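Long-range contact in transcriptional activator ToxR (Vibrio vulnificus, PDB 6UTC), which acts as a membrane-spanning transcription activator whose periplasmic domain, the part described here, probably senses bile salts and interacts with ToxS: residues Trp39-Thr53 / Leu90-Lys104. Numbering follows the deposited sequence.
Sequences WMPSIRQCVNKYAET and LRIFSEQNDLGSICK
Cys-46, near the middle of helix 40-52, is covalently joined to Cys-103, the first residue beyond the short helix 99-102, and this disulfide ties the C-terminal segment to the long helix. From CB, a chi1 of -166° sets SG anti to the backbone N and swings it to Cys-103. CB already lies 3.1 Å from Cys-103 SG; Cys-46 SG then bonds to that sulfur at 2.0 Å, with a torsion of -98° about the S-S bond, close to the relaxed right angle. The same SG has Leu-90 CD1 at 4.3 Å; a disulfide, with no proton to donate and little polarity, suits this buried site.

Leu-99 sends CD1 onto the helix, 3.7 Å from Gln-45 CB and against Ser-42 O, a branched apolar end that suits the helix surface. Near the start of the helix, the broad indole of Trp-39 reaches strand 88-93, where CZ3 meets Ile-92 CG1 at 4.0 Å; its NE1 is hydrogen-bonded to Gly-68 O. The Ser-42 hydroxyl is hydrogen-bonded to a water that apparently donates to Phe-93 O. At the far end, Lys-104, bent at chi2 and chi3, lies alongside the Tyr-50 ring, its CD 3.7 Å from Tyr-50 CD1, and its extended end brings NZ to Ile-102 O at 2.9 Å, while Tyr-50 OH is hydrogen-bonded to His-79 NE2. Lys-49 uses its CG against Gly-100 CA and carries its ammonium to Glu-52.

Helix 40-52 thus lies across one face of the mixed sheet, and the chain leaving edge strand 88-93 folds back against the helix. Because one covalent link supplements mainly apolar packing, breaking it would probably let the C-terminal segment move more, consistent with the disulfide constraining this domain and altering its interactions with ToxS and bile salts.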
loop_
_atom_site.group_PDB
_atom_site.type_symbol
_atom_site.label_atom_id
_atom_site.label_comp_id
_atom_site.label_asym_id
_atom_site.label_seq_id
_atom_site.Cartn_x
_atom_site.Cartn_y
_atom_site.Cartn_z
ATOM N N TRP A 39 7.623 -7.065 5.115
ATOM C CA TRP A 39 6.973 -5.773 5.253
ATOM C C TRP A 39 5.495 -5.881 5.575
ATOM O O TRP A 39 4.858 -4.853 5.801
ATOM C CB TRP A 39 7.127 -4.978 3.955
ATOM C CG TRP A 39 8.510 -4.460 3.726
ATOM C CD1 TRP A 39 9.533 -5.089 3.061
ATOM C CD2 TRP A 39 9.022 -3.194 4.142
ATOM N NE1 TRP A 39 10.650 -4.286 3.053
ATOM C CE2 TRP A 39 10.357 -3.111 3.695
ATOM C CE3 TRP A 39 8.478 -2.114 4.843
ATOM C CZ2 TRP A 39 11.157 -2.000 3.934
ATOM C CZ3 TRP A 39 9.276 -1.002 5.083
ATOM C CH2 TRP A 39 10.600 -0.955 4.621
ATOM N N MET A 40 4.930 -7.085 5.605
ATOM C CA MET A 40 3.478 -7.179 5.707
ATOM C C MET A 40 2.887 -6.523 6.948
ATOM O O MET A 40 1.855 -5.856 6.805
ATOM C CB MET A 40 2.967 -8.608 5.471
ATOM C CG MET A 40 2.996 -9.055 4.001
ATOM S SD MET A 40 2.134 -7.975 2.811
ATOM C CE MET A 40 0.520 -7.779 3.561
ATOM N N PRO A 41 3.448 -6.652 8.156
ATOM C CA PRO A 41 2.828 -5.955 9.289
ATOM C C PRO A 41 2.787 -4.451 9.099
ATOM O O PRO A 41 1.791 -3.811 9.462
ATOM C CB PRO A 41 3.687 -6.392 10.482
ATOM C CG PRO A 41 4.203 -7.711 10.080
ATOM C CD PRO A 41 4.502 -7.576 8.611
ATOM N N SER A 42 3.840 -3.873 8.507
ATOM C CA SER A 42 3.837 -2.445 8.210
ATOM C C SER A 42 2.818 -2.109 7.140
ATOM O O SER A 42 2.106 -1.110 7.259
ATOM C CB SER A 42 5.206 -1.992 7.718
ATOM O OG SER A 42 6.196 -2.195 8.706
ATOM N N ILE A 43 2.761 -2.915 6.075
ATOM C CA ILE A 43 1.789 -2.663 5.017
ATOM C C ILE A 43 0.375 -2.717 5.573
ATOM O O ILE A 43 -0.462 -1.872 5.248
ATOM C CB ILE A 43 1.986 -3.641 3.842
ATOM C CG1 ILE A 43 3.323 -3.395 3.138
ATOM C CG2 ILE A 43 0.845 -3.485 2.839
ATOM C CD1 ILE A 43 3.673 -4.491 2.147
ATOM N N ARG A 44 0.085 -3.714 6.417
ATOM C CA ARG A 44 -1.258 -3.829 6.978
ATOM C C ARG A 44 -1.618 -2.610 7.811
ATOM O O ARG A 44 -2.744 -2.108 7.740
ATOM C CB ARG A 44 -1.384 -5.108 7.809
ATOM C CG ARG A 44 -1.347 -6.384 6.978
ATOM C CD ARG A 44 -1.298 -7.599 7.878
ATOM N NE ARG A 44 -0.949 -8.809 7.134
ATOM C CZ ARG A 44 0.050 -9.616 7.451
ATOM N NH1 ARG A 44 0.813 -9.381 8.517
ATOM N NH2 ARG A 44 0.295 -10.676 6.691
ATOM N N GLN A 45 -0.675 -2.118 8.611
ATOM C CA GLN A 45 -0.950 -0.922 9.394
ATOM C C GLN A 45 -1.191 0.272 8.490
ATOM O O GLN A 45 -2.102 1.071 8.732
ATOM C CB GLN A 45 0.195 -0.637 10.361
ATOM C CG GLN A 45 -0.019 0.628 11.201
ATOM C CD GLN A 45 -1.065 0.447 12.287
ATOM O OE1 GLN A 45 -1.756 -0.577 12.348
ATOM N NE2 GLN A 45 -1.183 1.439 13.162
ATOM N N CYS A 46 -0.389 0.400 7.436
ATOM C CA CYS A 46 -0.548 1.508 6.501
ATOM C C CYS A 46 -1.917 1.470 5.829
ATOM O O CYS A 46 -2.610 2.487 5.752
ATOM C CB CYS A 46 0.575 1.464 5.469
ATOM S SG CYS A 46 0.733 2.978 4.489
ATOM N N VAL A 47 -2.334 0.294 5.364
ATOM C CA VAL A 47 -3.655 0.164 4.756
ATOM C C VAL A 47 -4.745 0.493 5.768
ATOM O O VAL A 47 -5.723 1.181 5.447
ATOM C CB VAL A 47 -3.812 -1.237 4.143
ATOM C CG1 VAL A 47 -5.249 -1.470 3.646
ATOM C CG2 VAL A 47 -2.792 -1.424 3.009
ATOM N N ASN A 48 -4.587 0.021 7.011
ATOM C CA ASN A 48 -5.536 0.356 8.079
ATOM C C ASN A 48 -5.674 1.866 8.245
ATOM O O ASN A 48 -6.789 2.401 8.299
ATOM C CB ASN A 48 -5.043 -0.272 9.389
ATOM C CG ASN A 48 -5.841 0.183 10.622
ATOM O OD1 ASN A 48 -5.669 1.300 11.123
ATOM N ND2 ASN A 48 -6.689 -0.697 11.123
ATOM N N LYS A 49 -4.550 2.571 8.348
ATOM C CA LYS A 49 -4.604 4.009 8.587
ATOM C C LYS A 49 -5.118 4.752 7.361
ATOM O O LYS A 49 -5.842 5.748 7.488
ATOM C CB LYS A 49 -3.234 4.536 9.005
ATOM C CG LYS A 49 -2.630 3.814 10.191
ATOM C CD LYS A 49 -3.605 3.642 11.336
ATOM C CE LYS A 49 -3.863 4.943 12.052
ATOM N NZ LYS A 49 -4.682 4.715 13.284
ATOM N N TYR A 50 -4.772 4.271 6.165
ATOM C CA TYR A 50 -5.231 4.934 4.953
ATOM C C TYR A 50 -6.735 4.822 4.825
ATOM O O TYR A 50 -7.403 5.770 4.393
ATOM C CB TYR A 50 -4.537 4.306 3.756
ATOM C CG TYR A 50 -4.694 5.080 2.469
ATOM C CD1 TYR A 50 -3.854 6.141 2.179
ATOM C CD2 TYR A 50 -5.660 4.737 1.541
ATOM C CE1 TYR A 50 -3.973 6.854 1.002
ATOM C CE2 TYR A 50 -5.788 5.446 0.350
ATOM C CZ TYR A 50 -4.934 6.499 0.094
ATOM O OH TYR A 50 -5.030 7.220 -1.082
ATOM N N ALA A 51 -7.285 3.683 5.229
ATOM C CA ALA A 51 -8.732 3.524 5.236
ATOM C C ALA A 51 -9.434 4.562 6.109
ATOM O O ALA A 51 -10.593 4.893 5.843
ATOM C CB ALA A 51 -9.081 2.106 5.677
ATOM N N GLU A 52 -8.753 5.114 7.116
ATOM C CA GLU A 52 -9.414 6.062 8.012
ATOM C C GLU A 52 -9.771 7.367 7.314
ATOM O O GLU A 52 -10.715 8.048 7.727
ATOM C CB GLU A 52 -8.545 6.337 9.235
ATOM C CG GLU A 52 -8.442 5.152 10.167
ATOM C CD GLU A 52 -7.695 5.474 11.439
ATOM O OE1 GLU A 52 -7.551 4.561 12.277
ATOM O OE2 GLU A 52 -7.251 6.632 11.597
ATOM N N THR A 53 -9.033 7.744 6.275
ATOM C CA THR A 53 -9.345 8.940 5.508
ATOM C C THR A 53 -9.846 8.625 4.105
ATOM O O THR A 53 -9.962 9.543 3.284
ATOM C CB THR A 53 -8.127 9.855 5.450
ATOM O OG1 THR A 53 -6.959 9.058 5.200
ATOM C CG2 THR A 53 -7.961 10.599 6.766
ATOM N N LEU A 90 3.291 6.693 -1.544
ATOM C CA LEU A 90 3.809 6.911 -0.204
ATOM C C LEU A 90 5.090 6.111 -0.034
ATOM O O LEU A 90 5.291 5.086 -0.684
ATOM C CB LEU A 90 2.802 6.439 0.856
ATOM C CG LEU A 90 1.362 6.958 0.799
ATOM C CD1 LEU A 90 0.558 6.377 1.942
ATOM C CD2 LEU A 90 1.340 8.477 0.828
ATOM N N ARG A 91 5.953 6.576 0.858
ATOM C CA ARG A 91 7.207 5.907 1.166
ATOM C C ARG A 91 7.246 5.647 2.662
ATOM O O ARG A 91 7.017 6.561 3.464
ATOM C CB ARG A 91 8.393 6.769 0.742
ATOM C CG ARG A 91 8.295 7.233 -0.710
ATOM C CD ARG A 91 8.202 8.749 -0.821
ATOM N NE ARG A 91 7.463 9.179 -2.011
ATOM C CZ ARG A 91 7.934 9.106 -3.252
ATOM N NH1 ARG A 91 9.143 8.607 -3.475
ATOM N NH2 ARG A 91 7.196 9.529 -4.271
ATOM N N ILE A 92 7.501 4.406 3.045
ATOM C CA ILE A 92 7.603 4.072 4.455
ATOM C C ILE A 92 8.967 3.462 4.722
ATOM O O ILE A 92 9.576 2.836 3.851
ATOM C CB ILE A 92 6.459 3.162 4.954
ATOM C CG1 ILE A 92 6.518 1.797 4.274
ATOM C CG2 ILE A 92 5.099 3.829 4.719
ATOM C CD1 ILE A 92 5.510 0.816 4.829
ATOM N N PHE A 93 9.452 3.659 5.940
ATOM C CA PHE A 93 10.746 3.150 6.351
ATOM C C PHE A 93 10.563 1.989 7.315
ATOM O O PHE A 93 9.537 1.875 7.990
ATOM C CB PHE A 93 11.585 4.256 6.994
ATOM C CG PHE A 93 12.015 5.311 6.021
ATOM C CD1 PHE A 93 11.160 6.342 5.675
ATOM C CD2 PHE A 93 13.265 5.254 5.423
ATOM C CE1 PHE A 93 11.546 7.311 4.765
ATOM C CE2 PHE A 93 13.660 6.219 4.512
ATOM C CZ PHE A 93 12.799 7.251 4.184
ATOM N N SER A 94 11.562 1.109 7.355
ATOM C CA SER A 94 11.478 -0.047 8.241
ATOM C C SER A 94 11.589 0.370 9.703
ATOM O O SER A 94 10.790 -0.059 10.545
ATOM C CB SER A 94 12.555 -1.068 7.879
ATOM O OG SER A 94 13.835 -0.471 7.897
ATOM N N GLU A 95 12.568 1.217 10.023
ATOM C CA GLU A 95 12.814 1.570 11.418
ATOM C C GLU A 95 11.850 2.647 11.907
ATOM O O GLU A 95 11.284 2.532 13.000
ATOM C CB GLU A 95 14.269 2.007 11.608
ATOM C CG GLU A 95 15.287 0.894 11.380
ATOM C CD GLU A 95 16.722 1.378 11.496
ATOM O OE1 GLU A 95 16.932 2.605 11.606
ATOM O OE2 GLU A 95 17.642 0.532 11.477
ATOM N N GLN A 96 11.652 3.699 11.113
ATOM C CA GLN A 96 10.792 4.799 11.523
ATOM C C GLN A 96 9.364 4.307 11.754
ATOM O O GLN A 96 8.939 3.275 11.228
ATOM C CB GLN A 96 10.816 5.913 10.477
ATOM C CG GLN A 96 12.212 6.447 10.176
ATOM C CD GLN A 96 12.187 7.711 9.338
ATOM O OE1 GLN A 96 11.209 8.460 9.349
ATOM N NE2 GLN A 96 13.267 7.955 8.602
ATOM N N ASN A 97 8.621 5.066 12.565
ATOM C CA ASN A 97 7.290 4.668 13.025
ATOM C C ASN A 97 6.323 5.847 12.933
ATOM O O ASN A 97 5.771 6.305 13.930
ATOM C CB ASN A 97 7.309 4.167 14.469
ATOM C CG ASN A 97 8.217 2.974 14.664
ATOM O OD1 ASN A 97 7.869 1.853 14.291
ATOM N ND2 ASN A 97 9.387 3.205 15.260
ATOM N N ASP A 98 6.103 6.341 11.723
ATOM C CA ASP A 98 5.131 7.400 11.484
ATOM C C ASP A 98 4.023 6.937 10.546
ATOM O O ASP A 98 3.517 7.711 9.735
ATOM C CB ASP A 98 5.799 8.678 10.974
ATOM C CG ASP A 98 7.245 8.462 10.561
ATOM O OD1 ASP A 98 8.102 8.280 11.453
ATOM O OD2 ASP A 98 7.527 8.468 9.343
ATOM N N LEU A 99 3.634 5.661 10.642
ATOM C CA LEU A 99 2.615 5.147 9.730
ATOM C C LEU A 99 1.280 5.856 9.917
ATOM O O LEU A 99 0.536 6.041 8.949
ATOM C CB LEU A 99 2.456 3.630 9.869
ATOM C CG LEU A 99 3.653 2.747 9.506
ATOM C CD1 LEU A 99 3.270 1.280 9.541
ATOM C CD2 LEU A 99 4.212 3.096 8.139
ATOM N N GLY A 100 0.963 6.273 11.145
ATOM C CA GLY A 100 -0.281 6.989 11.372
ATOM C C GLY A 100 -0.365 8.307 10.627
ATOM O O GLY A 100 -1.450 8.717 10.207
ATOM N N SER A 101 0.769 8.985 10.445
ATOM C CA SER A 101 0.796 10.261 9.741
ATOM C C SER A 101 1.247 10.151 8.291
ATOM O O SER A 101 0.885 11.008 7.478
ATOM C CB SER A 101 1.693 11.264 10.473
ATOM O OG SER A 101 3.039 10.828 10.474
ATOM N N ILE A 102 2.036 9.134 7.941
ATOM C CA ILE A 102 2.397 8.939 6.539
ATOM C C ILE A 102 1.223 8.361 5.763
ATOM O O ILE A 102 0.946 8.767 4.627
ATOM C CB ILE A 102 3.653 8.057 6.424
ATOM C CG1 ILE A 102 4.898 8.832 6.861
ATOM C CG2 ILE A 102 3.822 7.540 5.002
ATOM C CD1 ILE A 102 5.120 10.121 6.087
ATOM N N CYS A 103 0.509 7.415 6.366
ATOM C CA CYS A 103 -0.567 6.696 5.708
ATOM C C CYS A 103 -1.927 7.312 5.980
ATOM O O CYS A 103 -2.939 6.718 5.610
ATOM C CB CYS A 103 -0.544 5.223 6.122
ATOM S SG CYS A 103 1.072 4.453 5.866
ATOM N N LYS A 104 -1.959 8.493 6.596
ATOM C CA LYS A 104 -3.185 9.246 6.895
ATOM C C LYS A 104 -4.376 8.392 7.321
ATOM O O LYS A 104 -5.503 8.624 6.890
ATOM C CB LYS A 104 -3.568 10.195 5.745
ATOM C CG LYS A 104 -3.857 9.548 4.394
ATOM C CD LYS A 104 -2.596 9.390 3.554
ATOM C CE LYS A 104 -1.741 10.644 3.604
ATOM N NZ LYS A 104 -0.503 10.499 2.791
HETATM O O HOH W 1 7.805 -0.295 9.505
#